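Dephospho-CoA kinase (Campylobacter jejuni subsp. jejuni serotype O:2, PDB 4ZO4) probably catalyses the final step of coenzyme A biosynthesis, the ATP-dependent phosphorylation of the 3'-hydroxyl of dephospho-CoA. Local coordinates at residues K41-N46 / N90-K95; E45-L50 / K67-K72; K52-F57 / K82-I87. All coordinates share one frame; numbering follows the deposited sequence.

Contact 1: K41-N46 / N90-K95; sequences KILDEN and NFTHPK
In the all-helical part of this P-loop kinase, the C-terminal turn of helix 35-45 packs through Ile42, Leu43 and Asn46 against Phe91, Thr92 and Lys95 of the long helix 82-109. The backbones come nearest at Ile42 and Lys95, whose CA atoms are 6.9 Å apart. Here Ile42 brings both ends of its fork to the root of the lysine: CG2 lies 3.9 Å from Lys95 CB, and CD1 approaches the carbonyl O of the same residue. Asn46 continues the contact with two different parts of its side chain. Its CB meets the edge of the Phe91 ring, 3.8 Å from CE2 and near the ring plane, while its amide nitrogen ND2 rests 3.7 Å from Lys95 CD. Further along, Leu43 CD2 touches Thr92 CG2, and the hydroxyl of that threonine turns to Leu88 O in its own helix. The amide nitrogen of Asn46 and the ammonium of Lys95 are each bonded within their own segment. Asn46 ND2 donates to Ile42 O at 3.0 Å with an N-H...O angle of 152°, and Asn46 N reaches this oxygen from the opposite face of the carbonyl plane. Lys95 bends at its last torsion (chi4 86°), placing NZ over the centre of the Phe91 face and 2.9 Å from Phe91 O. Phe79 of the second subunit packs on both Leu43 and Thr92. No hydrogen bond spans the two segments; their adhesion is therefore mainly van der Waals, with the lysine contributing its methylene chain while the Phe91 carbonyl and ring face probably help to accommodate its charge.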
loop_
_atom_site.group_PDB
_atom_site.type_symbol
_atom_site.label_atom_id
_atom_site.label_comp_id
_atom_site.label_asym_id
_atom_site.label_seq_id
_atom_site.Cartn_x
_atom_site.Cartn_y
_atom_site.Cartn_z
ATOM N N LYS A 41 -25.813 -6.361 -0.818
ATOM C CA LYS A 41 -26.613 -7.469 -0.274
ATOM C C LYS A 41 -25.754 -8.474 0.532
ATOM O O LYS A 41 -26.280 -9.218 1.366
ATOM C CB LYS A 41 -27.382 -8.183 -1.411
ATOM C CG LYS A 41 -28.849 -8.522 -1.085
ATOM C CD LYS A 41 -29.039 -9.968 -0.618
ATOM C CE LYS A 41 -30.381 -10.212 0.064
ATOM N NZ LYS A 41 -30.291 -9.910 1.523
ATOM N N ILE A 42 -24.440 -8.503 0.293
ATOM C CA ILE A 42 -23.554 -9.383 1.054
ATOM C C ILE A 42 -23.483 -8.917 2.512
ATOM O O ILE A 42 -23.577 -9.747 3.440
ATOM C CB ILE A 42 -22.138 -9.437 0.446
ATOM C CG1 ILE A 42 -22.106 -10.303 -0.820
ATOM C CG2 ILE A 42 -21.129 -9.971 1.443
ATOM C CD1 ILE A 42 -22.871 -11.591 -0.737
ATOM N N LEU A 43 -23.354 -7.602 2.706
ATOM C CA LEU A 43 -23.360 -7.024 4.051
ATOM C C LEU A 43 -24.615 -7.375 4.846
ATOM O O LEU A 43 -24.512 -7.661 6.036
ATOM C CB LEU A 43 -23.213 -5.515 3.996
ATOM C CG LEU A 43 -21.935 -5.066 3.294
ATOM C CD1 LEU A 43 -21.808 -3.554 3.414
ATOM C CD2 LEU A 43 -20.676 -5.770 3.825
ATOM N N ASP A 44 -25.783 -7.368 4.193
ATOM C CA ASP A 44 -27.044 -7.703 4.861
ATOM C C ASP A 44 -27.220 -9.196 5.078
ATOM O O ASP A 44 -27.796 -9.597 6.080
ATOM C CB ASP A 44 -28.250 -7.180 4.068
ATOM C CG ASP A 44 -28.424 -5.656 4.154
ATOM O OD1 ASP A 44 -28.521 -5.105 5.277
ATOM O OD2 ASP A 44 -28.508 -5.012 3.090
ATOM N N GLU A 45 -26.779 -10.040 4.148
ATOM C CA GLU A 45 -26.912 -11.500 4.364
ATOM C C GLU A 45 -26.025 -11.949 5.503
ATOM O O GLU A 45 -26.302 -12.948 6.117
ATOM C CB GLU A 45 -26.512 -12.311 3.133
ATOM C CG GLU A 45 -27.505 -12.296 1.978
ATOM C CD GLU A 45 -26.930 -12.937 0.718
ATOM O OE1 GLU A 45 -26.432 -14.091 0.812
ATOM O OE2 GLU A 45 -26.973 -12.282 -0.359
ATOM N N ASN A 46 -24.926 -11.226 5.737
ATOM C CA ASN A 46 -23.950 -11.560 6.785
ATOM C C ASN A 46 -23.928 -10.484 7.832
ATOM O O ASN A 46 -22.872 -9.977 8.192
ATOM C CB ASN A 46 -22.561 -11.703 6.181
ATOM C CG ASN A 46 -22.493 -12.857 5.234
ATOM O OD1 ASN A 46 -22.446 -13.992 5.670
ATOM N ND2 ASN A 46 -22.567 -12.582 3.930
ATOM N N ASN A 90 -11.249 -8.879 3.245
ATOM C CA ASN A 90 -11.070 -10.317 3.150
ATOM C C ASN A 90 -12.356 -11.040 3.475
ATOM O O ASN A 90 -12.645 -12.133 2.976
ATOM C CB ASN A 90 -9.954 -10.778 4.067
ATOM C CG ASN A 90 -9.841 -12.281 4.119
ATOM O OD1 ASN A 90 -9.310 -12.898 3.208
ATOM N ND2 ASN A 90 -10.349 -12.876 5.184
ATOM N N PHE A 91 -13.175 -10.419 4.292
ATOM C CA PHE A 91 -14.497 -10.987 4.541
ATOM C C PHE A 91 -15.385 -11.029 3.314
ATOM O O PHE A 91 -16.074 -12.016 3.118
ATOM C CB PHE A 91 -15.211 -10.194 5.613
ATOM C CG PHE A 91 -16.421 -10.876 6.152
ATOM C CD1 PHE A 91 -16.306 -11.947 7.021
ATOM C CD2 PHE A 91 -17.675 -10.421 5.824
ATOM C CE1 PHE A 91 -17.448 -12.564 7.541
ATOM C CE2 PHE A 91 -18.814 -11.021 6.318
ATOM C CZ PHE A 91 -18.705 -12.081 7.192
ATOM N N THR A 92 -15.393 -9.945 2.525
ATOM C CA THR A 92 -16.415 -9.724 1.500
ATOM C C THR A 92 -15.996 -10.241 0.131
ATOM O O THR A 92 -16.787 -10.801 -0.593
ATOM C CB THR A 92 -16.713 -8.225 1.331
ATOM O OG1 THR A 92 -15.493 -7.506 1.156
ATOM C CG2 THR A 92 -17.412 -7.676 2.535
ATOM N N HIS A 93 -14.736 -10.026 -0.219
ATOM C CA HIS A 93 -14.223 -10.377 -1.531
ATOM C C HIS A 93 -14.644 -11.760 -2.034
ATOM O O HIS A 93 -15.191 -11.860 -3.131
ATOM C CB HIS A 93 -12.700 -10.238 -1.605
ATOM C CG HIS A 93 -12.203 -8.824 -1.584
ATOM N ND1 HIS A 93 -10.859 -8.510 -1.482
ATOM C CD2 HIS A 93 -12.858 -7.642 -1.652
ATOM C CE1 HIS A 93 -10.713 -7.196 -1.521
ATOM N NE2 HIS A 93 -11.909 -6.644 -1.602
ATOM N N PRO A 94 -14.365 -12.836 -1.275
ATOM C CA PRO A 94 -14.790 -14.139 -1.833
ATOM C C PRO A 94 -16.331 -14.312 -1.932
ATOM O O PRO A 94 -16.830 -15.015 -2.828
ATOM C CB PRO A 94 -14.181 -15.142 -0.873
ATOM C CG PRO A 94 -13.925 -14.371 0.408
ATOM C CD PRO A 94 -13.608 -12.982 -0.018
ATOM N N LYS A 95 -17.072 -13.652 -1.053
ATOM C CA LYS A 95 -18.540 -13.699 -1.069
ATOM C C LYS A 95 -19.119 -12.936 -2.233
ATOM O O LYS A 95 -20.127 -13.355 -2.831
ATOM C CB LYS A 95 -19.117 -13.118 0.222
ATOM C CG LYS A 95 -18.952 -14.038 1.394
ATOM C CD LYS A 95 -19.175 -13.309 2.706
ATOM C CE LYS A 95 -18.920 -14.196 3.928
ATOM N NZ LYS A 95 -17.483 -14.217 4.361
#

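Contact 2: E45-L50 / K67-K72; sequences ENALEL and KKIDRK
Ala47 and Ile69 bring the two backbones together, their CA atoms 5.6 Å apart where the connection running through residues 67-70 passes the first turn of helix 47-54. Ile69 reaches across with its longer branch: CG1 lies 3.9 Å from Ala47 CA, and CD1 continues to Leu50 CB at 3.9 Å. The leucine and isoleucine side chains cross at about a right angle, one helical turn beyond the alanine. The methyl of Ala47 also faces backbone, its CB 3.4 Å from the carbonyl O of Lys67. At that lysine the backbone turns through the left-handed helical region, just before the extended residues Lys68 and Ile69. Its aliphatic chain meets Leu48 nearer the surface, with Lys67 CD 3.9 Å from Leu48 CD1 and Lys67 CG beside the other methyl, CD2. The bend at chi3 (-97°) sets CE beyond the CG and CD atoms that touch the leucine. The contact thus grades from a buried alanine-isoleucine-leucine group to a leucine-lysine pair at the exterior. Immediately afterwards, helix 71-80 begins, and its Arg71 packs on Leu43 while forming a salt bridge with Glu76 of the second subunit. Leu50 also packs on Leu43 of helix 35-45 and on Leu88 and Phe91 of helix 82-109, placing the junction among four helices rather than on the parallel sheet.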
loop_
_atom_site.group_PDB
_atom_site.type_symbol
_atom_site.label_atom_id
_atom_site.label_comp_id
_atom_site.label_asym_id
_atom_site.label_seq_id
_atom_site.Cartn_x
_atom_site.Cartn_y
_atom_site.Cartn_z
ATOM N N GLU A 45 -26.779 -10.040 4.148
ATOM C CA GLU A 45 -26.912 -11.500 4.364
ATOM C C GLU A 45 -26.025 -11.949 5.503
ATOM O O GLU A 45 -26.302 -12.948 6.117
ATOM C CB GLU A 45 -26.512 -12.311 3.133
ATOM C CG GLU A 45 -27.505 -12.296 1.978
ATOM C CD GLU A 45 -26.930 -12.937 0.718
ATOM O OE1 GLU A 45 -26.432 -14.091 0.812
ATOM O OE2 GLU A 45 -26.973 -12.282 -0.359
ATOM N N ASN A 46 -24.926 -11.226 5.737
ATOM C CA ASN A 46 -23.950 -11.560 6.785
ATOM C C ASN A 46 -23.928 -10.484 7.832
ATOM O O ASN A 46 -22.872 -9.977 8.192
ATOM C CB ASN A 46 -22.561 -11.703 6.181
ATOM C CG ASN A 46 -22.493 -12.857 5.234
ATOM O OD1 ASN A 46 -22.446 -13.992 5.670
ATOM N ND2 ASN A 46 -22.567 -12.582 3.930
ATOM N N ALA A 47 -25.111 -10.135 8.316
ATOM C CA ALA A 47 -25.254 -9.028 9.229
ATOM C C ALA A 47 -24.868 -9.468 10.638
ATOM O O ALA A 47 -24.147 -8.750 11.317
ATOM C CB ALA A 47 -26.670 -8.467 9.180
ATOM N N LEU A 48 -25.320 -10.638 11.076
ATOM C CA LEU A 48 -24.925 -11.099 12.412
ATOM C C LEU A 48 -23.421 -11.366 12.521
ATOM O O LEU A 48 -22.797 -10.961 13.507
ATOM C CB LEU A 48 -25.710 -12.337 12.864
ATOM C CG LEU A 48 -27.162 -12.067 13.273
ATOM C CD1 LEU A 48 -27.825 -13.337 13.793
ATOM C CD2 LEU A 48 -27.251 -10.948 14.304
ATOM N N GLU A 49 -22.828 -12.037 11.543
ATOM C CA GLU A 49 -21.406 -12.343 11.686
ATOM C C GLU A 49 -20.575 -11.062 11.741
ATOM O O GLU A 49 -19.684 -10.935 12.564
ATOM C CB GLU A 49 -20.897 -13.339 10.638
ATOM C CG GLU A 49 -20.895 -14.778 11.163
ATOM C CD GLU A 49 -20.035 -14.970 12.453
ATOM O OE1 GLU A 49 -20.427 -15.774 13.362
ATOM O OE2 GLU A 49 -18.964 -14.304 12.563
ATOM N N LEU A 50 -20.926 -10.090 10.913
ATOM C CA LEU A 50 -20.235 -8.800 10.878
ATOM C C LEU A 50 -20.333 -8.047 12.226
ATOM O O LEU A 50 -19.358 -7.470 12.722
ATOM C CB LEU A 50 -20.786 -7.942 9.725
ATOM C CG LEU A 50 -20.426 -8.339 8.277
ATOM C CD1 LEU A 50 -21.412 -7.757 7.269
ATOM C CD2 LEU A 50 -19.015 -7.865 7.927
ATOM N N LYS A 67 -31.636 -7.546 11.918
ATOM C CA LYS A 67 -30.500 -8.139 11.244
ATOM C C LYS A 67 -30.141 -7.355 9.978
ATOM O O LYS A 67 -29.991 -7.916 8.888
ATOM C CB LYS A 67 -30.750 -9.633 10.989
ATOM C CG LYS A 67 -30.581 -10.457 12.265
ATOM C CD LYS A 67 -31.004 -11.913 12.122
ATOM C CE LYS A 67 -32.423 -12.162 12.629
ATOM N NZ LYS A 67 -32.720 -13.618 12.764
ATOM N N LYS A 68 -30.018 -6.041 10.148
ATOM C CA LYS A 68 -29.550 -5.156 9.093
ATOM C C LYS A 68 -28.297 -4.444 9.600
ATOM O O LYS A 68 -28.164 -4.232 10.802
ATOM C CB LYS A 68 -30.647 -4.148 8.720
ATOM C CG LYS A 68 -31.266 -4.369 7.353
ATOM C CD LYS A 68 -32.363 -3.351 7.055
ATOM C CE LYS A 68 -32.333 -2.888 5.590
ATOM N NZ LYS A 68 -33.717 -2.575 5.094
ATOM N N ILE A 69 -27.388 -4.093 8.687
ATOM C CA ILE A 69 -26.096 -3.477 9.046
ATOM C C ILE A 69 -26.193 -1.961 8.879
ATOM O O ILE A 69 -26.600 -1.464 7.821
ATOM C CB ILE A 69 -24.923 -4.037 8.184
ATOM C CG1 ILE A 69 -24.308 -5.279 8.827
ATOM C CG2 ILE A 69 -23.824 -3.008 7.953
ATOM C CD1 ILE A 69 -23.275 -4.986 9.894
ATOM N N ASP A 70 -25.811 -1.235 9.924
ATOM C CA ASP A 70 -25.676 0.206 9.832
ATOM C C ASP A 70 -24.418 0.464 9.008
ATOM O O ASP A 70 -23.303 0.321 9.511
ATOM C CB ASP A 70 -25.557 0.823 11.224
ATOM C CG ASP A 70 -26.052 2.275 11.285
ATOM O OD1 ASP A 70 -26.006 3.001 10.263
ATOM O OD2 ASP A 70 -26.482 2.694 12.387
ATOM N N ARG A 71 -24.615 0.803 7.732
ATOM C CA ARG A 71 -23.516 0.988 6.778
ATOM C C ARG A 71 -22.731 2.275 7.021
ATOM O O ARG A 71 -21.581 2.399 6.592
ATOM C CB ARG A 71 -24.040 0.939 5.322
ATOM C CG ARG A 71 -24.012 -0.454 4.684
ATOM C CD ARG A 71 -25.218 -0.762 3.800
ATOM N NE ARG A 71 -25.186 -0.055 2.517
ATOM C CZ ARG A 71 -26.076 0.852 2.096
ATOM N NH1 ARG A 71 -27.119 1.217 2.846
ATOM N NH2 ARG A 71 -25.931 1.400 0.895
ATOM N N LYS A 72 -23.349 3.235 7.704
ATOM C CA LYS A 72 -22.662 4.482 8.046
ATOM C C LYS A 72 -21.573 4.215 9.083
ATOM O O LYS A 72 -20.415 4.570 8.899
ATOM C CB LYS A 72 -23.660 5.518 8.580
ATOM C CG LYS A 72 -23.117 6.946 8.599
ATOM C CD LYS A 72 -24.182 7.973 8.975
ATOM C CE LYS A 72 -23.549 9.316 9.336
ATOM N NZ LYS A 72 -24.542 10.315 9.830
#

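Contact 3: K52-F57 / K82-I87; sequences KIFSPF and KEAKKI
Phe57 and Ala84 illustrate a CH-pi contact: Ala84 CB stands over the ring face of Phe57, 4.1 Å from its centroid and only 8° from the ring normal. The edge of that ring meets Glu83, whose OE2 is 3.4 Å from Phe57 CZ; the carboxylate and ring planes are 65° apart. Phe54 approaches Ala84 differently, directing its edge at the backbone, with CE1 3.4 Å from Ala84 O. One turn on from Ala84, Ile87 CG2 meets CG2 of Ile53, the residue before Phe54, at 3.6 Å, and Phe54 CZ adds a looser contact to the same Ile87 methyl. Outside this first shell, Leu74 and Ile77 of helix 71-80 pack on Phe54 and Phe57 respectively, and Asn81 OD1 accepts a hydrogen bond from Ala84 N. CG of Glu83 is anti to the backbone N (chi1 -177°) and the chain runs on extended, bringing the carboxylate to the Phe57 edge, where the second subunit holds it: OE2 by a salt bridge to Arg161, OE1 by a hydrogen bond to Ser164. Arg161 of that subunit also donates to Ile53 O. The two segments thus meet through apolar and CH-pi packing without a hydrogen bond between them, while the carboxylate at the ring edge is satisfied across the subunit interface.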
loop_
_atom_site.group_PDB
_atom_site.type_symbol
_atom_site.label_atom_id
_atom_site.label_comp_id
_atom_site.label_asym_id
_atom_site.label_seq_id
_atom_site.Cartn_x
_atom_site.Cartn_y
_atom_site.Cartn_z
ATOM N N LYS A 52 -20.425 -9.412 15.191
ATOM C CA LYS A 52 -19.388 -10.070 16.068
ATOM C C LYS A 52 -17.978 -9.560 15.767
ATOM O O LYS A 52 -17.308 -9.025 16.608
ATOM C CB LYS A 52 -19.378 -11.599 15.899
ATOM C CG LYS A 52 -20.383 -12.362 16.749
ATOM C CD LYS A 52 -21.031 -13.501 15.964
ATOM C CE LYS A 52 -22.134 -14.169 16.777
ATOM N NZ LYS A 52 -23.050 -15.066 15.996
ATOM N N ILE A 53 -17.573 -9.702 14.522
ATOM C CA ILE A 53 -16.250 -9.348 14.041
ATOM C C ILE A 53 -15.955 -7.879 14.298
ATOM O O ILE A 53 -14.893 -7.563 14.759
ATOM C CB ILE A 53 -16.177 -9.653 12.514
ATOM C CG1 ILE A 53 -16.486 -11.145 12.235
ATOM C CG2 ILE A 53 -14.814 -9.295 11.939
ATOM C CD1 ILE A 53 -16.617 -11.490 10.769
ATOM N N PHE A 54 -16.892 -6.974 14.001
ATOM C CA PHE A 54 -16.618 -5.522 14.038
ATOM C C PHE A 54 -17.043 -4.760 15.290
ATOM O O PHE A 54 -16.484 -3.709 15.587
ATOM C CB PHE A 54 -17.230 -4.859 12.820
ATOM C CG PHE A 54 -16.507 -5.178 11.567
ATOM C CD1 PHE A 54 -15.342 -4.517 11.245
ATOM C CD2 PHE A 54 -16.944 -6.189 10.745
ATOM C CE1 PHE A 54 -14.642 -4.828 10.097
ATOM C CE2 PHE A 54 -16.254 -6.501 9.594
ATOM C CZ PHE A 54 -15.093 -5.827 9.277
ATOM N N SER A 55 -18.038 -5.263 16.005
ATOM C CA SER A 55 -18.474 -4.637 17.251
ATOM C C SER A 55 -17.318 -4.300 18.186
ATOM O O SER A 55 -17.343 -3.229 18.783
ATOM C CB SER A 55 -19.524 -5.480 17.991
ATOM O OG SER A 55 -19.003 -6.721 18.422
ATOM N N PRO A 56 -16.288 -5.166 18.293
ATOM C CA PRO A 56 -15.165 -4.724 19.173
ATOM C C PRO A 56 -14.388 -3.462 18.747
ATOM O O PRO A 56 -13.437 -3.086 19.433
ATOM C CB PRO A 56 -14.200 -5.941 19.193
ATOM C CG PRO A 56 -14.647 -6.857 18.112
ATOM C CD PRO A 56 -16.125 -6.567 17.862
ATOM N N PHE A 57 -14.744 -2.847 17.613
ATOM C CA PHE A 57 -14.090 -1.613 17.160
ATOM C C PHE A 57 -14.840 -0.357 17.568
ATOM O O PHE A 57 -14.303 0.748 17.471
ATOM C CB PHE A 57 -13.946 -1.609 15.649
ATOM C CG PHE A 57 -12.957 -2.591 15.144
ATOM C CD1 PHE A 57 -11.605 -2.296 15.165
ATOM C CD2 PHE A 57 -13.370 -3.804 14.623
ATOM C CE1 PHE A 57 -10.680 -3.204 14.678
ATOM C CE2 PHE A 57 -12.454 -4.712 14.122
ATOM C CZ PHE A 57 -11.110 -4.416 14.155
ATOM N N LYS A 82 -7.398 0.547 10.138
ATOM C CA LYS A 82 -6.715 -0.239 9.112
ATOM C C LYS A 82 -7.015 -1.744 9.233
ATOM O O LYS A 82 -7.186 -2.452 8.247
ATOM C CB LYS A 82 -5.207 0.018 9.219
ATOM C CG LYS A 82 -4.371 -0.237 7.972
ATOM C CD LYS A 82 -2.957 0.322 8.157
ATOM C CE LYS A 82 -2.041 0.030 6.971
ATOM N NZ LYS A 82 -0.708 0.689 7.112
ATOM N N GLU A 83 -7.093 -2.222 10.454
ATOM C CA GLU A 83 -7.317 -3.625 10.708
ATOM C C GLU A 83 -8.732 -3.969 10.310
ATOM O O GLU A 83 -8.980 -5.039 9.752
ATOM C CB GLU A 83 -7.090 -3.940 12.201
ATOM C CG GLU A 83 -7.240 -5.410 12.575
ATOM C CD GLU A 83 -7.653 -5.634 14.023
ATOM O OE1 GLU A 83 -7.127 -4.930 14.907
ATOM O OE2 GLU A 83 -8.499 -6.525 14.272
ATOM N N ALA A 84 -9.670 -3.072 10.607
ATOM C CA ALA A 84 -11.086 -3.284 10.256
ATOM C C ALA A 84 -11.231 -3.334 8.757
ATOM O O ALA A 84 -11.905 -4.186 8.218
ATOM C CB ALA A 84 -11.942 -2.182 10.805
ATOM N N LYS A 85 -10.573 -2.416 8.082
ATOM C CA LYS A 85 -10.617 -2.371 6.651
ATOM C C LYS A 85 -10.131 -3.671 6.040
ATOM O O LYS A 85 -10.780 -4.218 5.151
ATOM C CB LYS A 85 -9.758 -1.221 6.135
ATOM C CG LYS A 85 -10.070 -0.794 4.702
ATOM C CD LYS A 85 -8.835 -0.272 3.989
ATOM C CE LYS A 85 -8.075 0.779 4.793
ATOM N NZ LYS A 85 -6.839 1.247 4.099
ATOM N N LYS A 86 -8.984 -4.180 6.478
ATOM C CA LYS A 86 -8.474 -5.396 5.855
ATOM C C LYS A 86 -9.419 -6.537 6.147
ATOM O O LYS A 86 -9.702 -7.342 5.281
ATOM C CB LYS A 86 -7.070 -5.729 6.309
ATOM C CG LYS A 86 -6.014 -4.780 5.770
ATOM C CD LYS A 86 -4.602 -5.239 6.123
ATOM C CE LYS A 86 -3.562 -4.169 5.759
ATOM N NZ LYS A 86 -2.141 -4.647 5.750
ATOM N N ILE A 87 -9.962 -6.602 7.352
ATOM C CA ILE A 87 -10.838 -7.715 7.665
ATOM C C ILE A 87 -12.062 -7.663 6.755
ATOM O O ILE A 87 -12.462 -8.690 6.182
ATOM C CB ILE A 87 -11.196 -7.751 9.155
ATOM C CG1 ILE A 87 -9.966 -8.125 9.986
ATOM C CG2 ILE A 87 -12.209 -8.831 9.453
ATOM C CD1 ILE A 87 -10.187 -7.960 11.472
#

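In the fold
From the N terminus, the chain passes through the P-loop region before helix 35-45 opens contact 1, which closes only at residues 90-95 and therefore spans the other two. Contact 2 begins at the end of that first segment, sharing Glu45 and Asn46, and closes the shortest loop, at residues 67-72. Before it does so, contact 3 has opened at residues 52-57; it closes at 82-87, so contacts 2 and 3 cross while both fall within the span of contact 1. Helix 82-109 receives contacts 1 and 3, and helix 47-54 serves contacts 2 and 3. Phe91 of contact 1 packs on Leu50 of contact 2 and Ile53 of contact 3. The three contacts tie helices 35-45, 47-54, 71-80 and 82-109 into one unit bordering the second subunit.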